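Local coordinates for protein Ves (Pseudomonas fluorescens, PDB 5V00), which is a bicupin protein of still unknown molecular function, involved in histidine utilization and probably acting in or alongside the histidine degradation pathway, at residues Glu85-Leu90 against Ser105-Thr110; Ala151-Val154 against Glu159-Gly162. All coordinates share one frame; numbering follows the deposited sequence.

Contact 1. Residues Glu85-Leu90 against Ser105-Thr110; sequences EEQRGL and SCRLIT. With FMT (formic acid), chain K.
A single hydrogen bond, from NH2 of Arg-107 to OE1 of Gln-87, joins two segments whose backbones never meet: the nearest CA atoms, those of Gln-87 and Cys-106, are 9.4 Å apart. The gap is about two strand spacings. Strand 78-82 lies between them in an antiparallel sheet, bonding through its backbone to Arg-88 and Leu-90 on one flank and to Ser-105 and Arg-107 on the other. The two side chains therefore reach toward each other over this middle strand, and Gln-87 rests on Val-79 and Thr-81 as it does so.

NH2 of Arg-107 lies 3.0 Å from OE1 of Gln-87, with an N-H...O angle of 149°. The oxygen sits at the edge of the guanidinium, close to its plane, whereas the donor is tilted out of the plane of the amide carbonyl. The two flat groups are turned 65° against each other, which excludes stacking. Beyond CG the glutamine chain is extended; that of Arg-107 bends at chi3 (58°).

At the start of segment 105-110, OG of Ser-105 donates to O1 of a formate at 2.8 Å, and Gly-84 N also binds this molecule, which probably comes from the crystallisation liquor.

Only 62 Å² is buried between the segments and both partners are exposed. Both also touch a crystal neighbour, so their rotamers may partly reflect the crystal. The chemistry is thus that of one neutral-acceptor, charged-donor bond at the surface, a polar link between strands two apart.

Contact 2. Residues Ala151-Val154 against Glu159-Gly162; sequences ADEV and EKLG
A beta hairpin, with strands 154-156 and 159-161 at the margin of a four-stranded antiparallel sheet, contains this contact. Val-154 and Leu-161 form a hydrogen-bonded antiparallel pair, their CA atoms 5.0 Å apart. Val-154 N donates to Leu-161 O at 2.8 Å (167° at the hydrogen), and Leu-161 N returns a bond of equal length to Val-154 O (171°). Their side chains share one sheet face, with CB of Val-154 4.2 Å from CB of Leu-161, and Leu-161 goes on to pack against Val-13 and Leu-167. Where strand 159-161 ends, Gly-162 CA directs a C-H...O contact to Asp-152 O.

The solvent side is charged. Glu-153 starts out pointing away, but with CG anti to the backbone N (chi1 -172°) and an extended chain its end comes back to cross Lys-160 at an angle, OE2 of Glu-153 lying 3.4 Å from CD of Lys-160 yet 3.8 Å from its NZ, a long salt bridge. Two waters complete it: one joins that OE2 to NZ, the other OE1 to the same nitrogen. Both carboxylate oxygens thus share the lysine through water, which implies a solvated ion pair over a strand pair joined here by two nearly straight backbone bonds.

Contacts 1 and 2 occupy separate regions of the bicupin, contact 1 closing in the sequence before contact 2 opens. Their centres are 30 Å apart and their nearest atoms about 18 Å, so neither touches the other. Each belongs to a different four-stranded antiparallel sheet, and the two sheets share the strand order 1-4-2-3. Within that common order the contacts differ: 151-154 and 159-162 meet as direct neighbours, whereas 85-90 and 105-110 are bridged over an intervening strand. One formate bonds Ser-105 in contact 1, and another lies about 4 Å (nearest atoms) from Gly-162 in contact 2, but this alone does not establish a functional pocket.

Contact 1. Residues Glu85-Leu90 against Ser105-Thr110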
ATOM      1  N   GLU B  85     -10.679 -29.822  17.989  1.00 50.39           N
ATOM      2  CA  GLU B  85     -12.162 -29.812  17.988  1.00 45.63           C
ATOM      3  C   GLU B  85     -12.657 -30.511  16.730  1.00 31.35           C
ATOM      4  O   GLU B  85     -11.850 -30.898  15.886  1.00 31.48           O
ATOM      5  CB  GLU B  85     -12.717 -28.412  17.956  1.00 51.67           C
ATOM      6  CG  GLU B  85     -12.402 -27.584  19.191  1.00 65.95           C
ATOM      7  CD  GLU B  85     -12.631 -26.093  18.972  1.00 70.41           C
ATOM      8  OE1 GLU B  85     -13.143 -25.658  17.907  1.00 79.14           O
ATOM      9  OE2 GLU B  85     -12.271 -25.328  19.884  1.00 91.49           O
ATOM     10  N   GLU B  86     -13.985 -30.684  16.568  1.00 37.30           N
ATOM     11  CA  GLU B  86     -14.447 -31.409  15.347  1.00 33.30           C
ATOM     12  C   GLU B  86     -14.111 -30.553  14.160  1.00 30.48           C
ATOM     13  O   GLU B  86     -14.029 -29.327  14.265  1.00 28.29           O
ATOM     14  CB  GLU B  86     -15.957 -31.847  15.318  1.00 36.87           C
ATOM     15  CG  GLU B  86     -16.987 -30.779  15.315  1.00 35.49           C
ATOM     16  CD  GLU B  86     -18.438 -31.273  15.329  1.00 35.47           C
ATOM     17  OE1 GLU B  86     -18.928 -31.715  14.272  1.00 29.05           O
ATOM     18  OE2 GLU B  86     -19.099 -31.137  16.373  1.00 35.60           O
ATOM     19  N   GLN B  87     -13.903 -31.194  13.059  1.00 28.43           N
ATOM     20  CA  GLN B  87     -13.589 -30.551  11.826  1.00 27.43           C
ATOM     21  C   GLN B  87     -14.699 -29.499  11.481  1.00 23.24           C
ATOM     22  O   GLN B  87     -15.867 -29.692  11.801  1.00 24.37           O
ATOM     23  CB  GLN B  87     -13.607 -31.558  10.733  1.00 32.16           C
ATOM     24  CG  GLN B  87     -12.464 -32.562  10.958  1.00 37.00           C
ATOM     25  CD  GLN B  87     -12.423 -33.656   9.934  1.00 37.82           C
ATOM     26  OE1 GLN B  87     -12.947 -33.497   8.751  1.00 34.45           O
ATOM     27  NE2 GLN B  87     -11.734 -34.792  10.322  1.00 36.01           N
ATOM     28  N   ARG B  88     -14.250 -28.390  10.899  1.00 25.23           N
ATOM     29  CA  ARG B  88     -15.149 -27.333  10.434  1.00 25.88           C
ATOM     30  C   ARG B  88     -15.010 -27.005   8.992  1.00 23.93           C
ATOM     31  O   ARG B  88     -13.902 -26.740   8.496  1.00 26.88           O
ATOM     32  CB  ARG B  88     -14.908 -26.141  11.299  1.00 28.20           C
ATOM     33  CG  ARG B  88     -15.699 -24.978  10.798  1.00 30.94           C
ATOM     34  CD  ARG B  88     -15.514 -23.798  11.729  1.00 32.06           C
ATOM     35  NE  ARG B  88     -16.086 -24.038  13.037  1.00 29.53           N
ATOM     36  CZ  ARG B  88     -17.380 -23.992  13.289  1.00 30.50           C
ATOM     37  NH1 ARG B  88     -18.250 -23.672  12.301  1.00 29.25           N
ATOM     38  NH2 ARG B  88     -17.760 -24.147  14.554  1.00 28.91           N
ATOM     39  N   GLY B  89     -16.113 -27.041   8.250  1.00 20.99           N
ATOM     40  CA  GLY B  89     -16.120 -26.776   6.831  1.00 21.12           C
ATOM     41  C   GLY B  89     -16.238 -25.245   6.557  1.00 23.15           C
ATOM     42  O   GLY B  89     -17.098 -24.606   7.140  1.00 23.93           O
ATOM     43  N   LEU B  90     -15.383 -24.717   5.689  1.00 21.28           N
ATOM     44  CA  LEU B  90     -15.452 -23.303   5.239  1.00 21.10           C
ATOM     45  C   LEU B  90     -15.842 -23.247   3.847  1.00 20.61           C
ATOM     46  O   LEU B  90     -15.098 -23.649   2.918  1.00 22.13           O
ATOM     47  CB  LEU B  90     -14.081 -22.598   5.513  1.00 22.36           C
ATOM     48  CG  LEU B  90     -13.876 -22.181   6.957  1.00 28.13           C
ATOM     49  CD1 LEU B  90     -13.792 -23.229   7.975  1.00 39.73           C
ATOM     50  CD2 LEU B  90     -12.562 -21.413   7.044  1.00 30.72           C
ATOM     51  N   SER B 105      -5.076 -26.650  11.502  1.00 26.97           N
ATOM     52  CA  SER B 105      -4.622 -27.203  10.298  1.00 29.23           C
ATOM     53  C   SER B 105      -5.764 -27.259   9.310  1.00 30.28           C
ATOM     54  O   SER B 105      -6.931 -27.305   9.688  1.00 29.93           O
ATOM     55  CB  SER B 105      -3.950 -28.614  10.528  1.00 36.16           C
ATOM     56  OG  SER B 105      -4.930 -29.469  10.949  1.00 39.90           O
ATOM     57  N   CYS B 106      -5.400 -27.242   8.080  1.00 26.08           N
ATOM     58  CA  CYS B 106      -6.293 -27.203   6.966  1.00 29.65           C
ATOM     59  C   CYS B 106      -6.187 -28.443   6.088  1.00 32.07           C
ATOM     60  O   CYS B 106      -5.060 -28.853   5.732  1.00 31.19           O
ATOM     61  CB  CYS B 106      -5.867 -26.003   6.105  1.00 30.64           C
ATOM     62  SG  CYS B 106      -6.784 -25.666   4.663  1.00 34.36           S
ATOM     63  N   ARG B 107      -7.328 -28.994   5.680  1.00 27.58           N
ATOM     64  CA  ARG B 107      -7.409 -30.071   4.724  1.00 27.67           C
ATOM     65  C   ARG B 107      -8.131 -29.660   3.503  1.00 26.99           C
ATOM     66  O   ARG B 107      -9.318 -29.218   3.535  1.00 27.09           O
ATOM     67  CB  ARG B 107      -8.069 -31.370   5.391  1.00 27.82           C
ATOM     68  CG  ARG B 107      -8.103 -32.550   4.464  1.00 30.38           C
ATOM     69  CD  ARG B 107      -8.572 -33.805   5.221  1.00 29.68           C
ATOM     70  NE  ARG B 107      -9.884 -33.685   5.843  1.00 34.77           N
ATOM     71  CZ  ARG B 107     -11.060 -33.994   5.237  1.00 40.35           C
ATOM     72  NH1 ARG B 107     -11.100 -34.441   3.967  1.00 46.70           N
ATOM     73  NH2 ARG B 107     -12.193 -33.829   5.893  1.00 34.56           N
ATOM     74  N   LEU B 108      -7.419 -29.618   2.398  1.00 26.02           N
ATOM     75  CA  LEU B 108      -7.973 -29.285   1.146  1.00 26.49           C
ATOM     76  C   LEU B 108      -8.772 -30.516   0.675  1.00 34.23           C
ATOM     77  O   LEU B 108      -8.422 -31.668   1.059  1.00 41.07           O
ATOM     78  CB  LEU B 108      -6.898 -28.841   0.109  1.00 33.24           C
ATOM     79  CG  LEU B 108      -6.002 -27.697   0.580  1.00 30.66           C
ATOM     80  CD1 LEU B 108      -5.066 -27.370  -0.549  1.00 32.44           C
ATOM     81  CD2 LEU B 108      -6.846 -26.476   0.938  1.00 28.59           C
ATOM     82  N   ILE B 109      -9.919 -30.281   0.096  1.00 34.65           N
ATOM     83  CA  ILE B 109     -10.880 -31.324  -0.385  1.00 43.28           C
ATOM     84  C   ILE B 109     -10.953 -31.195  -1.882  1.00 51.41           C
ATOM     85  O   ILE B 109     -10.815 -32.183  -2.577  1.00 56.48           O
ATOM     86  CB  ILE B 109     -12.346 -31.147   0.073  1.00 49.74           C
ATOM     87  CG1 ILE B 109     -12.463 -30.995   1.567  1.00 45.97           C
ATOM     88  CG2 ILE B 109     -13.190 -32.329  -0.417  1.00 56.68           C
ATOM     89  CD1 ILE B 109     -11.701 -32.067   2.292  1.00 51.72           C
ATOM     90  N   THR B 110     -11.182 -29.984  -2.393  1.00 44.77           N
ATOM     91  CA  THR B 110     -11.263 -29.774  -3.851  1.00 48.14           C
ATOM     92  C   THR B 110     -10.102 -29.019  -4.435  1.00 44.02           C
ATOM     93  O   THR B 110     -10.232 -28.355  -5.421  1.00 54.49           O
ATOM     94  CB  THR B 110     -12.538 -29.028  -4.202  1.00 53.14           C
ATOM     95  OG1 THR B 110     -12.730 -27.894  -3.309  1.00 56.79           O
ATOM     96  CG2 THR B 110     -13.703 -30.071  -4.131  1.00 52.70           C
TER
HETATM   97  C   FMT K 203      -5.154 -28.731  14.542  1.00 44.96           C
HETATM   98  O1  FMT K 203      -4.722 -29.600  13.754  1.00 57.12           O
HETATM   99  O2  FMT K 203      -5.752 -28.991  15.713  1.00 41.08           O

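Contact 2. Residues Ala151-Val154 against Glu159-Gly162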
ATOM      1  N   ALA B 151     -16.293  -8.710  -6.432  1.00 20.06           N
ATOM      2  CA  ALA B 151     -17.189  -8.580  -7.597  1.00 23.52           C
ATOM      3  C   ALA B 151     -16.506  -7.789  -8.670  1.00 24.67           C
ATOM      4  O   ALA B 151     -15.500  -7.079  -8.412  1.00 22.48           O
ATOM      5  CB  ALA B 151     -18.484  -7.903  -7.229  1.00 23.69           C
ATOM      6  N   ASP B 152     -17.054  -7.864  -9.890  1.00 23.81           N
ATOM      7  CA  ASP B 152     -16.435  -7.077 -10.955  1.00 25.71           C
ATOM      8  C   ASP B 152     -16.471  -5.576 -10.727  1.00 26.52           C
ATOM      9  O   ASP B 152     -15.609  -4.831 -11.211  1.00 21.92           O
ATOM     10  CB  ASP B 152     -17.120  -7.365 -12.288  1.00 29.30           C
ATOM     11  CG  ASP B 152     -16.770  -8.730 -12.848  1.00 32.23           C
ATOM     12  OD1 ASP B 152     -15.805  -9.369 -12.459  1.00 39.10           O
ATOM     13  OD2 ASP B 152     -17.504  -9.152 -13.737  1.00 39.07           O
ATOM     14  N   GLU B 153     -17.507  -5.093 -10.042  1.00 21.68           N
ATOM     15  CA  GLU B 153     -17.617  -3.681  -9.757  1.00 24.47           C
ATOM     16  C   GLU B 153     -18.320  -3.431  -8.395  1.00 28.27           C
ATOM     17  O   GLU B 153     -19.515  -3.660  -8.243  1.00 25.90           O
ATOM     18  CB  GLU B 153     -18.389  -2.955 -10.844  1.00 24.20           C
ATOM     19  CG  GLU B 153     -18.370  -1.471 -10.686  1.00 27.00           C
ATOM     20  CD  GLU B 153     -19.027  -0.710 -11.828  1.00 37.07           C
ATOM     21  OE1 GLU B 153     -20.201  -0.380 -11.692  1.00 35.91           O
ATOM     22  OE2 GLU B 153     -18.351  -0.470 -12.819  1.00 37.32           O
ATOM     23  N   VAL B 154     -17.558  -3.013  -7.409  1.00 20.64           N
ATOM     24  CA  VAL B 154     -18.134  -2.495  -6.158  1.00 20.36           C
ATOM     25  C   VAL B 154     -17.906  -0.969  -6.181  1.00 21.80           C
ATOM     26  O   VAL B 154     -16.769  -0.450  -6.424  1.00 22.36           O
ATOM     27  CB  VAL B 154     -17.414  -3.119  -4.981  1.00 19.23           C
ATOM     28  CG1 VAL B 154     -17.781  -2.389  -3.705  1.00 19.84           C
ATOM     29  CG2 VAL B 154     -17.757  -4.613  -4.928  1.00 20.73           C
ATOM     30  N   GLU B 159     -15.303   5.562  -6.192  1.00 21.26           N
ATOM     31  CA  GLU B 159     -14.355   4.646  -6.796  1.00 22.37           C
ATOM     32  C   GLU B 159     -15.092   3.393  -7.211  1.00 24.08           C
ATOM     33  O   GLU B 159     -16.237   3.097  -6.746  1.00 22.44           O
ATOM     34  CB  GLU B 159     -13.241   4.349  -5.824  1.00 20.92           C
ATOM     35  CG  GLU B 159     -12.473   5.529  -5.327  1.00 22.28           C
ATOM     36  CD  GLU B 159     -11.761   6.345  -6.413  1.00 24.04           C
ATOM     37  OE1 GLU B 159     -11.541   5.859  -7.503  1.00 24.24           O
ATOM     38  OE2 GLU B 159     -11.453   7.504  -6.068  1.00 27.07           O
ATOM     39  N   LYS B 160     -14.476   2.683  -8.126  1.00 21.40           N
ATOM     40  CA  LYS B 160     -14.940   1.433  -8.608  1.00 21.88           C
ATOM     41  C   LYS B 160     -13.871   0.371  -8.392  1.00 23.99           C
ATOM     42  O   LYS B 160     -12.753   0.421  -8.942  1.00 22.30           O
ATOM     43  CB  LYS B 160     -15.275   1.531 -10.103  1.00 25.23           C
ATOM     44  CG  LYS B 160     -16.451   2.452 -10.372  1.00 29.46           C
ATOM     45  CD  LYS B 160     -16.790   2.420 -11.864  1.00 36.94           C
ATOM     46  CE  LYS B 160     -18.052   3.249 -12.098  1.00 45.48           C
ATOM     47  NZ  LYS B 160     -18.424   3.269 -13.542  1.00 49.47           N
ATOM     48  N   LEU B 161     -14.211  -0.635  -7.603  1.00 19.91           N
ATOM     49  CA  LEU B 161     -13.323  -1.690  -7.247  1.00 18.56           C
ATOM     50  C   LEU B 161     -13.663  -2.959  -7.995  1.00 20.06           C
ATOM     51  O   LEU B 161     -14.800  -3.457  -7.954  1.00 24.20           O
ATOM     52  CB  LEU B 161     -13.459  -1.978  -5.766  1.00 18.93           C
ATOM     53  CG  LEU B 161     -13.391  -0.828  -4.796  1.00 18.32           C
ATOM     54  CD1 LEU B 161     -13.523  -1.380  -3.390  1.00 20.37           C
ATOM     55  CD2 LEU B 161     -12.010  -0.206  -4.951  1.00 20.40           C
ATOM     56  N   GLY B 162     -12.667  -3.537  -8.676  1.00 20.31           N
ATOM     57  CA  GLY B 162     -12.798  -4.820  -9.254  1.00 20.90           C
ATOM     58  C   GLY B 162     -12.442  -5.919  -8.316  1.00 21.98           C
ATOM     59  O   GLY B 162     -12.259  -5.680  -7.089  1.00 21.05           O
TER
HETATM   60  O   HOH W   1     -18.950   1.102 -14.788  1.00 51.21           O
HETATM   61  O   HOH W   2     -20.922   1.802 -13.327  1.00 54.68           O